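Geranyltranstransferase (Staphylococcus aureus, PDB 1RTR) probably catalyses the condensation of isopentenyl diphosphate with allylic diphosphates to make farnesyl diphosphate, a step of isoprenoid biosynthesis. Local coordinates at residues R44-L49 / G179-F184; H75-I80 / A114-A119. All coordinates share one frame; numbering follows the deposited sequence.

Contact 1. Residues R44-L49 / G179-F184; sequences RIRPVL and GALLTF
Leu182 reaches across from residues 179-184 with a single methyl, CD2, which sits among three side chains of residues 44-49. The closest meeting is tip to tip, Leu182 CD2 to Leu49 CD2 at 3.6 Å, with the two side chains at about a right angle. Leu49 gets there because its CG stands anti to the backbone N (chi1 -172°), while Leu182 carries its CG anti to the carbonyl carbon (chi1 -73°). This pair of buried leucines is the tighter part of the contact. Around it, Ile45 brings CD1 to 3.9 Å from Leu182 CD2, and Arg46 adds its CG at 4.1 Å from Leu182 CD2; both of these residues are partly exposed, so the contact opens toward solvent on their side. The Arg46 chain, extended from CG to NE, passes the buried Leu181, with Arg46 NE 3.9 Å from Leu181 CD1. That methyl comes at the guanidinium obliquely, as plain packing. The axes of the two segments approach to 9.3 Å and run in the same general direction, 26° apart, and the contact is made mainly by side chains. It lies close to the centre of the mainly helical polyprenyl synthase fold, where helix 197-227 packs Phe214 on Ile45 and Leu182 and Leu210 on Leu49, helix 65-83 meets Arg46 through Leu71, and helix 131-145 touches Leu181 through Ser145.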
loop_
_atom_site.group_PDB
_atom_site.type_symbol
_atom_site.label_atom_id
_atom_site.label_comp_id
_atom_site.label_asym_id
_atom_site.label_seq_id
_atom_site.Cartn_x
_atom_site.Cartn_y
_atom_site.Cartn_z
ATOM N N ARG A 44 -5.023 -15.487 13.543
ATOM C CA ARG A 44 -3.909 -15.490 12.571
ATOM C C ARG A 44 -4.048 -16.508 11.435
ATOM O O ARG A 44 -3.043 -17.053 10.968
ATOM C CB ARG A 44 -2.540 -15.664 13.266
ATOM C CG ARG A 44 -2.300 -14.774 14.451
ATOM C CD ARG A 44 -2.094 -13.328 14.119
ATOM N NE ARG A 44 -1.555 -12.612 15.263
ATOM C CZ ARG A 44 -1.644 -11.305 15.451
ATOM N NH1 ARG A 44 -1.112 -10.760 16.537
ATOM N NH2 ARG A 44 -2.249 -10.536 14.559
ATOM N N ILE A 45 -5.276 -16.760 10.983
ATOM C CA ILE A 45 -5.517 -17.824 9.996
ATOM C C ILE A 45 -4.857 -17.559 8.662
ATOM O O ILE A 45 -4.404 -18.499 8.014
ATOM C CB ILE A 45 -7.021 -18.129 9.788
ATOM C CG1 ILE A 45 -7.829 -16.843 9.695
ATOM C CG2 ILE A 45 -7.561 -19.043 10.887
ATOM C CD1 ILE A 45 -8.253 -16.527 8.275
ATOM N N ARG A 46 -4.793 -16.286 8.261
ATOM C CA ARG A 46 -4.225 -15.929 6.955
ATOM C C ARG A 46 -2.752 -16.313 6.853
ATOM O O ARG A 46 -2.402 -17.091 5.958
ATOM C CB ARG A 46 -4.448 -14.459 6.600
ATOM C CG ARG A 46 -5.869 -14.127 6.242
ATOM C CD ARG A 46 -6.190 -12.672 6.416
ATOM N NE ARG A 46 -7.611 -12.397 6.277
ATOM C CZ ARG A 46 -8.509 -12.518 7.250
ATOM N NH1 ARG A 46 -9.781 -12.233 7.006
ATOM N NH2 ARG A 46 -8.151 -12.915 8.460
ATOM N N PRO A 47 -1.898 -15.800 7.755
ATOM C CA PRO A 47 -0.495 -16.228 7.808
ATOM C C PRO A 47 -0.373 -17.725 7.973
ATOM O O PRO A 47 0.422 -18.346 7.267
ATOM C CB PRO A 47 0.072 -15.510 9.053
ATOM C CG PRO A 47 -1.080 -14.938 9.775
ATOM C CD PRO A 47 -2.171 -14.756 8.757
ATOM N N VAL A 48 -1.163 -18.298 8.876
ATOM C CA VAL A 48 -1.064 -19.725 9.163
ATOM C C VAL A 48 -1.416 -20.557 7.938
ATOM O O VAL A 48 -0.701 -21.515 7.605
ATOM C CB VAL A 48 -1.899 -20.108 10.390
ATOM C CG1 VAL A 48 -2.275 -21.574 10.348
ATOM C CG2 VAL A 48 -1.102 -19.807 11.675
ATOM N N LEU A 49 -2.498 -20.174 7.259
ATOM C CA LEU A 49 -2.880 -20.777 5.986
ATOM C C LEU A 49 -1.713 -20.811 5.024
ATOM O O LEU A 49 -1.427 -21.860 4.452
ATOM C CB LEU A 49 -4.058 -20.033 5.354
ATOM C CG LEU A 49 -4.699 -20.647 4.106
ATOM C CD1 LEU A 49 -5.041 -22.126 4.320
ATOM C CD2 LEU A 49 -5.944 -19.871 3.727
ATOM N N GLY A 179 -12.243 -13.119 0.665
ATOM C CA GLY A 179 -11.609 -14.232 -0.016
ATOM C C GLY A 179 -10.298 -13.962 -0.733
ATOM O O GLY A 179 -9.501 -14.885 -0.945
ATOM N N ALA A 180 -10.056 -12.719 -1.131
ATOM C CA ALA A 180 -8.883 -12.455 -1.964
ATOM C C ALA A 180 -7.571 -12.646 -1.179
ATOM O O ALA A 180 -6.597 -13.193 -1.715
ATOM C CB ALA A 180 -8.973 -11.085 -2.631
ATOM N N LEU A 181 -7.563 -12.232 0.091
ATOM C CA LEU A 181 -6.430 -12.508 0.983
ATOM C C LEU A 181 -6.226 -14.006 1.203
ATOM O O LEU A 181 -5.077 -14.504 1.149
ATOM C CB LEU A 181 -6.596 -11.802 2.325
ATOM C CG LEU A 181 -6.531 -10.263 2.330
ATOM C CD1 LEU A 181 -6.302 -9.763 3.744
ATOM C CD2 LEU A 181 -5.445 -9.737 1.394
ATOM N N LEU A 182 -7.333 -14.728 1.429
ATOM C CA LEU A 182 -7.253 -16.176 1.605
ATOM C C LEU A 182 -6.629 -16.836 0.380
ATOM O O LEU A 182 -5.721 -17.661 0.502
ATOM C CB LEU A 182 -8.616 -16.796 1.964
ATOM C CG LEU A 182 -9.040 -16.487 3.403
ATOM C CD1 LEU A 182 -10.433 -16.975 3.678
ATOM C CD2 LEU A 182 -8.078 -17.073 4.420
ATOM N N THR A 183 -7.095 -16.447 -0.797
ATOM C CA THR A 183 -6.547 -16.966 -2.036
ATOM C C THR A 183 -5.099 -16.535 -2.226
ATOM O O THR A 183 -4.299 -17.282 -2.808
ATOM C CB THR A 183 -7.432 -16.510 -3.234
ATOM O OG1 THR A 183 -8.733 -17.084 -3.086
ATOM C CG2 THR A 183 -6.941 -17.095 -4.552
ATOM N N PHE A 184 -4.758 -15.326 -1.776
ATOM C CA PHE A 184 -3.362 -14.916 -1.787
ATOM C C PHE A 184 -2.518 -15.877 -0.944
ATOM O O PHE A 184 -1.467 -16.328 -1.391
ATOM C CB PHE A 184 -3.167 -13.477 -1.270
ATOM C CG PHE A 184 -1.722 -13.124 -1.061
ATOM C CD1 PHE A 184 -1.151 -13.217 0.201
ATOM C CD2 PHE A 184 -0.923 -12.783 -2.146
ATOM C CE1 PHE A 184 0.196 -12.950 0.385
ATOM C CE2 PHE A 184 0.417 -12.518 -1.979
ATOM C CZ PHE A 184 0.981 -12.595 -0.701
#

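Contact 2. Residues H75-I80 / A114-A119; sequences HTYSLI and ALLTKA
Tyr77 and Leu116 meet with first torsions away from the staggered values, the tyrosine close to eclipsed (chi1 122°) and the leucine swung some way off anti (chi1 -146°), which brings the phenol ring and the leucine side chain against each other in an antiparallel helix pair of the prenyl synthase helical bundle. The segment axes approach to 8.7 Å, and the nearest CA atoms belong to Tyr77 and Leu115. Leu116 lies over one face of the tyrosine ring: its CG is 3.8 Å from the ring centroid and 25° off the normal, a CH-pi contact. The displacement is toward the rim, where Leu116 CG comes within 3.4 Å of Tyr77 CE2. Leu116 follows the ring outward, its CB near CD2 and CG and its CD1 near CZ and OH of Tyr77, so that the aliphatic chain spans the ring from its root to its hydroxyl end. At the root of the ring the two helices meet through their first side-chain carbons, Tyr77 CB and Leu115 CB, 3.9 Å apart.

Leu115 turns its CD1 methyl the other way, between Thr76 and Ile80, residues one helical turn apart. Thr76 places CG2 anti to the backbone N, presenting a methyl to the leucine, while its OG1 is hydrogen-bonded to the carbonyl of Glu72 in the preceding turn. All five touching residues are buried. The dimer interface adds to this: Leu116 packs on Leu116 of the second subunit, and Tyr77 on Asp113 of that subunit. On the Leu115 flank, the closest approach is between two methyls, Leu115 CD1 and Ile80 CD1, at 3.7 Å.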
loop_
_atom_site.group_PDB
_atom_site.type_symbol
_atom_site.label_atom_id
_atom_site.label_comp_id
_atom_site.label_asym_id
_atom_site.label_seq_id
_atom_site.Cartn_x
_atom_site.Cartn_y
_atom_site.Cartn_z
ATOM N N HIS A 75 -3.972 -7.359 6.585
ATOM C CA HIS A 75 -5.204 -7.620 7.319
ATOM C C HIS A 75 -5.362 -6.631 8.485
ATOM O O HIS A 75 -6.459 -6.094 8.707
ATOM C CB HIS A 75 -5.269 -9.087 7.772
ATOM C CG HIS A 75 -6.328 -9.363 8.791
ATOM N ND1 HIS A 75 -7.673 -9.390 8.483
ATOM C CD2 HIS A 75 -6.240 -9.619 10.119
ATOM C CE1 HIS A 75 -8.370 -9.645 9.575
ATOM N NE2 HIS A 75 -7.525 -9.794 10.581
ATOM N N THR A 76 -4.267 -6.376 9.208
ATOM C CA THR A 76 -4.267 -5.420 10.321
ATOM C C THR A 76 -4.647 -4.010 9.854
ATOM O O THR A 76 -5.508 -3.350 10.461
ATOM C CB THR A 76 -2.892 -5.398 11.003
ATOM O OG1 THR A 76 -2.591 -6.703 11.524
ATOM C CG2 THR A 76 -2.915 -4.520 12.234
ATOM N N TYR A 77 -4.009 -3.551 8.778
ATOM C CA TYR A 77 -4.298 -2.222 8.238
ATOM C C TYR A 77 -5.769 -2.072 7.829
ATOM O O TYR A 77 -6.365 -1.023 8.058
ATOM C CB TYR A 77 -3.354 -1.859 7.068
ATOM C CG TYR A 77 -4.053 -1.538 5.760
ATOM C CD1 TYR A 77 -4.740 -0.329 5.579
ATOM C CD2 TYR A 77 -4.034 -2.442 4.711
ATOM C CE1 TYR A 77 -5.395 -0.040 4.374
ATOM C CE2 TYR A 77 -4.690 -2.168 3.495
ATOM C CZ TYR A 77 -5.354 -0.964 3.336
ATOM O OH TYR A 77 -5.983 -0.696 2.148
ATOM N N SER A 78 -6.353 -3.101 7.227
ATOM C CA SER A 78 -7.753 -2.999 6.807
ATOM C C SER A 78 -8.692 -2.821 8.017
ATOM O O SER A 78 -9.662 -2.060 7.960
ATOM C CB SER A 78 -8.161 -4.189 5.932
ATOM O OG SER A 78 -8.189 -5.405 6.666
ATOM N N LEU A 79 -8.362 -3.498 9.114
ATOM C CA LEU A 79 -9.098 -3.387 10.361
ATOM C C LEU A 79 -9.030 -1.982 10.944
ATOM O O LEU A 79 -10.057 -1.437 11.357
ATOM C CB LEU A 79 -8.583 -4.414 11.381
ATOM C CG LEU A 79 -9.336 -5.747 11.556
ATOM C CD1 LEU A 79 -10.177 -6.173 10.316
ATOM C CD2 LEU A 79 -8.379 -6.862 11.999
ATOM N N ILE A 80 -7.834 -1.394 10.991
ATOM C CA ILE A 80 -7.685 -0.050 11.539
ATOM C C ILE A 80 -8.537 0.916 10.731
ATOM O O ILE A 80 -9.253 1.729 11.301
ATOM C CB ILE A 80 -6.205 0.417 11.564
ATOM C CG1 ILE A 80 -5.384 -0.423 12.540
ATOM C CG2 ILE A 80 -6.117 1.883 11.957
ATOM C CD1 ILE A 80 -3.905 -0.465 12.218
ATOM N N ALA A 114 0.927 3.155 6.800
ATOM C CA ALA A 114 2.271 2.681 7.011
ATOM C C ALA A 114 2.332 1.154 6.933
ATOM O O ALA A 114 3.264 0.577 6.348
ATOM C CB ALA A 114 2.821 3.200 8.355
ATOM N N LEU A 115 1.334 0.489 7.502
ATOM C CA LEU A 115 1.344 -0.978 7.528
ATOM C C LEU A 115 1.165 -1.538 6.120
ATOM O O LEU A 115 1.874 -2.484 5.730
ATOM C CB LEU A 115 0.289 -1.533 8.489
ATOM C CG LEU A 115 0.639 -1.519 9.984
ATOM C CD1 LEU A 115 -0.627 -1.543 10.803
ATOM C CD2 LEU A 115 1.527 -2.693 10.359
ATOM N N LEU A 116 0.249 -0.937 5.357
ATOM C CA LEU A 116 0.105 -1.257 3.954
ATOM C C LEU A 116 1.449 -1.135 3.260
ATOM O O LEU A 116 1.906 -2.077 2.610
ATOM C CB LEU A 116 -0.911 -0.315 3.283
ATOM C CG LEU A 116 -1.797 -0.868 2.164
ATOM C CD1 LEU A 116 -2.486 0.226 1.324
ATOM C CD2 LEU A 116 -1.074 -1.858 1.270
ATOM N N THR A 117 2.093 0.020 3.406
ATOM C CA THR A 117 3.404 0.218 2.820
ATOM C C THR A 117 4.426 -0.825 3.306
ATOM O O THR A 117 5.162 -1.405 2.487
ATOM C CB THR A 117 3.899 1.644 3.109
ATOM O OG1 THR A 117 2.813 2.559 2.972
ATOM C CG2 THR A 117 4.875 2.116 2.037
ATOM N N LYS A 118 4.482 -1.074 4.620
ATOM C CA LYS A 118 5.492 -1.993 5.160
ATOM C C LYS A 118 5.380 -3.414 4.574
ATOM O O LYS A 118 6.395 -4.080 4.333
ATOM C CB LYS A 118 5.453 -2.030 6.701
ATOM C CG LYS A 118 6.545 -2.876 7.341
ATOM C CD LYS A 118 7.931 -2.264 7.172
ATOM C CE LYS A 118 8.922 -2.857 8.173
ATOM N NZ LYS A 118 10.243 -3.206 7.544
ATOM N N ALA A 119 4.144 -3.866 4.348
ATOM C CA ALA A 119 3.903 -5.197 3.792
ATOM C C ALA A 119 4.656 -5.412 2.481
ATOM O O ALA A 119 5.241 -6.476 2.265
ATOM C CB ALA A 119 2.404 -5.449 3.620
#

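How the contacts relate
From the N terminus, helix 45-56 supplies the first half of contact 1, and the next helix, 65-83, supplies the first half of contact 2. Helix 105-124 then closes the short loop of contact 2 before the chain comes back to the centre at helix 179-193 and closes the much longer loop of contact 1. The smaller loop thus lies wholly within the larger, and the two do not cross. Contact 1 ties early and late helices together near the middle of the chain; contact 2, whose centre is about 14 Å from that of contact 1, joins two helices of the N-terminal half. His75 bridges them, packing on Arg46 and Leu181.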